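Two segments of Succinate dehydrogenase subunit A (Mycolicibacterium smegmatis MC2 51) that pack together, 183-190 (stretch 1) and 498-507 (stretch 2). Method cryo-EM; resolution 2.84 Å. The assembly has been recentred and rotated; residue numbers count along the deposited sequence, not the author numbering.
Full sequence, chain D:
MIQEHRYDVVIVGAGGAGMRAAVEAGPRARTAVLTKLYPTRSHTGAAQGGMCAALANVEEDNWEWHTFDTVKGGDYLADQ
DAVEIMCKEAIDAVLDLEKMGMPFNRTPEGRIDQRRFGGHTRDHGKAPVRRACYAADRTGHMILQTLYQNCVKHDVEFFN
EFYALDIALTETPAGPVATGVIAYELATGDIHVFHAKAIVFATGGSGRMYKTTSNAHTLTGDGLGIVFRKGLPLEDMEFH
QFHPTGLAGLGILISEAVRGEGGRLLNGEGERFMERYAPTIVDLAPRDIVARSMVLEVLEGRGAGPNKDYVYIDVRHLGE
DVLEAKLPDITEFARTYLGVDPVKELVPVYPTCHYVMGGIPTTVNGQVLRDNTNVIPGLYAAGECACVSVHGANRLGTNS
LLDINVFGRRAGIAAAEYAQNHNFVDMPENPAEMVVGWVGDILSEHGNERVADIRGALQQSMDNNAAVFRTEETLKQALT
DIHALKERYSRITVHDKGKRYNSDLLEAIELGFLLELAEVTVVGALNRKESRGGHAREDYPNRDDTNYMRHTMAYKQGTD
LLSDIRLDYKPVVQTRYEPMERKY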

# COMPACT_ATOMS: atom_id res chain seq x y z
N ALA D 183 16.42 15.68 30.34
CA ALA D 183 17.22 14.51 30.01
C ALA D 183 18.58 14.94 29.49
O ALA D 183 18.79 16.08 29.11
CB ALA D 183 16.51 13.65 28.96
N TYR D 184 19.50 13.98 29.44
CA TYR D 184 20.88 14.23 29.04
C TYR D 184 21.24 13.23 27.96
O TYR D 184 21.35 12.03 28.23
CB TYR D 184 21.80 14.09 30.24
CG TYR D 184 23.28 14.18 29.96
CD1 TYR D 184 23.97 15.35 30.14
CD2 TYR D 184 23.98 13.07 29.55
CE1 TYR D 184 25.31 15.43 29.90
CE2 TYR D 184 25.32 13.14 29.30
CZ TYR D 184 25.98 14.32 29.48
OH TYR D 184 27.33 14.38 29.23
N GLU D 185 21.42 13.70 26.74
CA GLU D 185 21.78 12.82 25.64
C GLU D 185 23.23 12.37 25.79
O GLU D 185 24.14 13.19 25.74
CB GLU D 185 21.60 13.53 24.31
CG GLU D 185 21.75 12.63 23.13
CD GLU D 185 21.69 13.38 21.82
OE1 GLU D 185 22.00 14.58 21.82
OE2 GLU D 185 21.34 12.77 20.79
N LEU D 186 23.44 11.07 25.97
CA LEU D 186 24.79 10.57 26.18
C LEU D 186 25.67 10.83 24.97
O LEU D 186 26.85 11.14 25.11
CB LEU D 186 24.77 9.08 26.49
CG LEU D 186 26.12 8.37 26.53
CD1 LEU D 186 26.78 8.57 27.85
CD2 LEU D 186 25.97 6.91 26.24
N ALA D 187 25.09 10.73 23.77
CA ALA D 187 25.89 10.70 22.55
C ALA D 187 26.48 12.06 22.20
O ALA D 187 27.51 12.12 21.53
CB ALA D 187 25.05 10.19 21.40
N THR D 188 25.83 13.15 22.60
CA THR D 188 26.27 14.48 22.23
C THR D 188 26.58 15.37 23.42
O THR D 188 27.24 16.40 23.23
CB THR D 188 25.22 15.18 21.37
OG1 THR D 188 24.04 15.39 22.15
CG2 THR D 188 24.87 14.35 20.18
N GLY D 189 26.14 15.03 24.61
CA GLY D 189 26.36 15.88 25.76
C GLY D 189 25.34 16.98 25.92
O GLY D 189 25.54 17.86 26.77
N ASP D 190 24.28 16.97 25.14
CA ASP D 190 23.28 18.02 25.16
C ASP D 190 22.23 17.73 26.22
O ASP D 190 21.95 16.58 26.55
CB ASP D 190 22.60 18.14 23.80
CG ASP D 190 23.48 18.78 22.76
OD1 ASP D 190 24.62 19.19 23.09
OD2 ASP D 190 23.05 18.89 21.59
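Stretch 2 (498-507) GKRYNSDLLE

Stretch 2 lies on stretch 1 as a loop and the start of a helix packed against a strand and turn, through close backbone approach and apolar side chains, with no hydrogen bond between the stretches. Stretch 1 enters as a strand at Ala183 and Tyr184, then folds into a tight turn through Leu186, Ala187 and Thr188, held by its own backbone bond from Gly189 N to Glu185 O at 2.9 Å. Gly189, with a positive phi of 84°, suits the turn because a CB there would be jammed against the preceding carbonyl oxygen and would also lie 2.5 Å from Lys499 CG.

Stretch 2 approaches this turn in an irregular loop from Gly498 to Asn502 and becomes helical at Ser503, with Glu507 N bonded to Ser503 O at 2.9 Å. Asn502 holds the N-cap position, where asparagine is common. The two chains run in opposite directions where they meet: Gly189 CA is 5.1 Å from Lys499 CA, Thr188 CA is 4.8 Å from Arg500 CA, and Ala187 CA is 5.3 Å from Tyr501 CA. This closeness does not make a sheet, since carbonyls meet carbonyls. Leu186 O is modelled 2.5 Å from Arg500 O, and Ala187 O is 2.8 Å from Arg500 O; as acceptors, these atoms cannot bond to each other, and such short separations at 2.84 Å resolution deserve caution. Glycine also lets the chains draw near at Gly189 CA, which makes a CA-H...O contact with Lys499 O at 3.4 Å.

The side chains supply the apolar packing. Ala187 rests on an aromatic ring: its CA lies over the face of Tyr501, 4.0 Å from the ring centroid, and Ala187 CB is 3.8 Å from Tyr501 CZ. Beside it, Leu186 reaches both loop and helix, with Leu186 CD2 at 3.8 Å from Tyr501 CD2 and Leu186 CD1 at 3.5 Å from Leu506 CD1. Tyr184 points toward stretch 2 and carries the contact to the helix; Tyr184 CE2 is 3.8 Å from Leu506 CD1 and Tyr184 OH is 3.3 Å from Leu505 CD2. Leucines suit these buried helix positions because their branched apolar ends pack on the Tyr184 ring and, from Leu506, on Leu186. The long side chain of Arg500 starts away from the turn but curls back, placing a face of its guanidinium against Ala187 O.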

# COMPACT_ATOMS: atom_id res chain seq x y z
N GLY D 498 35.38 15.56 28.71
CA GLY D 498 34.91 15.63 27.35
C GLY D 498 33.42 15.87 27.29
O GLY D 498 32.76 16.19 28.28
N LYS D 499 32.87 15.70 26.09
CA LYS D 499 31.45 15.93 25.90
C LYS D 499 30.75 14.88 25.05
O LYS D 499 29.52 14.83 25.08
CB LYS D 499 31.21 17.31 25.27
CG LYS D 499 29.83 17.88 25.52
CD LYS D 499 29.84 19.38 25.50
CE LYS D 499 30.74 19.93 26.58
NZ LYS D 499 30.47 19.26 27.88
N ARG D 500 31.46 14.03 24.33
CA ARG D 500 30.79 13.20 23.33
C ARG D 500 30.14 11.98 23.96
O ARG D 500 28.92 11.84 23.90
CB ARG D 500 31.77 12.80 22.24
CG ARG D 500 32.01 13.90 21.21
CD ARG D 500 30.74 14.23 20.45
NE ARG D 500 30.15 13.04 19.85
CZ ARG D 500 29.19 13.06 18.94
NH1 ARG D 500 28.71 14.22 18.51
NH2 ARG D 500 28.72 11.93 18.45
N TYR D 501 30.92 11.09 24.56
CA TYR D 501 30.37 9.91 25.25
C TYR D 501 31.01 9.89 26.62
O TYR D 501 32.05 9.27 26.82
CB TYR D 501 30.66 8.62 24.50
CG TYR D 501 29.68 8.28 23.42
CD1 TYR D 501 29.81 8.81 22.15
CD2 TYR D 501 28.64 7.40 23.65
CE1 TYR D 501 28.92 8.50 21.17
CE2 TYR D 501 27.75 7.08 22.67
CZ TYR D 501 27.90 7.64 21.43
OH TYR D 501 27.01 7.32 20.43
N ASN D 502 30.40 10.57 27.57
CA ASN D 502 31.02 10.78 28.87
C ASN D 502 30.36 9.86 29.88
O ASN D 502 29.37 10.21 30.51
CB ASN D 502 30.91 12.24 29.28
CG ASN D 502 31.99 12.66 30.21
OD1 ASN D 502 32.68 11.83 30.78
ND2 ASN D 502 32.16 13.96 30.38
N SER D 503 30.93 8.67 30.04
CA SER D 503 30.36 7.69 30.97
C SER D 503 30.82 7.93 32.40
O SER D 503 30.11 7.53 33.33
CB SER D 503 30.74 6.28 30.54
OG SER D 503 30.21 5.98 29.27
N ASP D 504 31.97 8.56 32.60
CA ASP D 504 32.45 8.83 33.95
C ASP D 504 31.57 9.85 34.66
O ASP D 504 31.26 9.70 35.85
CB ASP D 504 33.89 9.32 33.88
CG ASP D 504 34.62 9.16 35.19
OD1 ASP D 504 35.86 9.30 35.20
OD2 ASP D 504 33.95 8.88 36.21
N LEU D 505 31.19 10.91 33.95
CA LEU D 505 30.24 11.87 34.48
C LEU D 505 28.99 11.17 34.98
O LEU D 505 28.56 11.37 36.12
CB LEU D 505 29.89 12.89 33.40
CG LEU D 505 28.72 13.80 33.69
CD1 LEU D 505 29.19 14.91 34.57
CD2 LEU D 505 28.17 14.36 32.41
N LEU D 506 28.40 10.33 34.14
CA LEU D 506 27.15 9.70 34.51
C LEU D 506 27.34 8.67 35.61
O LEU D 506 26.43 8.46 36.40
CB LEU D 506 26.50 9.09 33.29
CG LEU D 506 26.05 10.24 32.40
CD1 LEU D 506 25.88 9.80 30.98
CD2 LEU D 506 24.77 10.84 32.92
N GLU D 507 28.51 8.04 35.70
CA GLU D 507 28.76 7.16 36.84
C GLU D 507 28.75 7.94 38.15
O GLU D 507 28.20 7.47 39.15
CB GLU D 507 30.07 6.43 36.66
CG GLU D 507 29.98 5.24 35.73
CD GLU D 507 31.22 4.38 35.76
OE1 GLU D 507 32.15 4.73 36.51
OE2 GLU D 507 31.26 3.37 35.02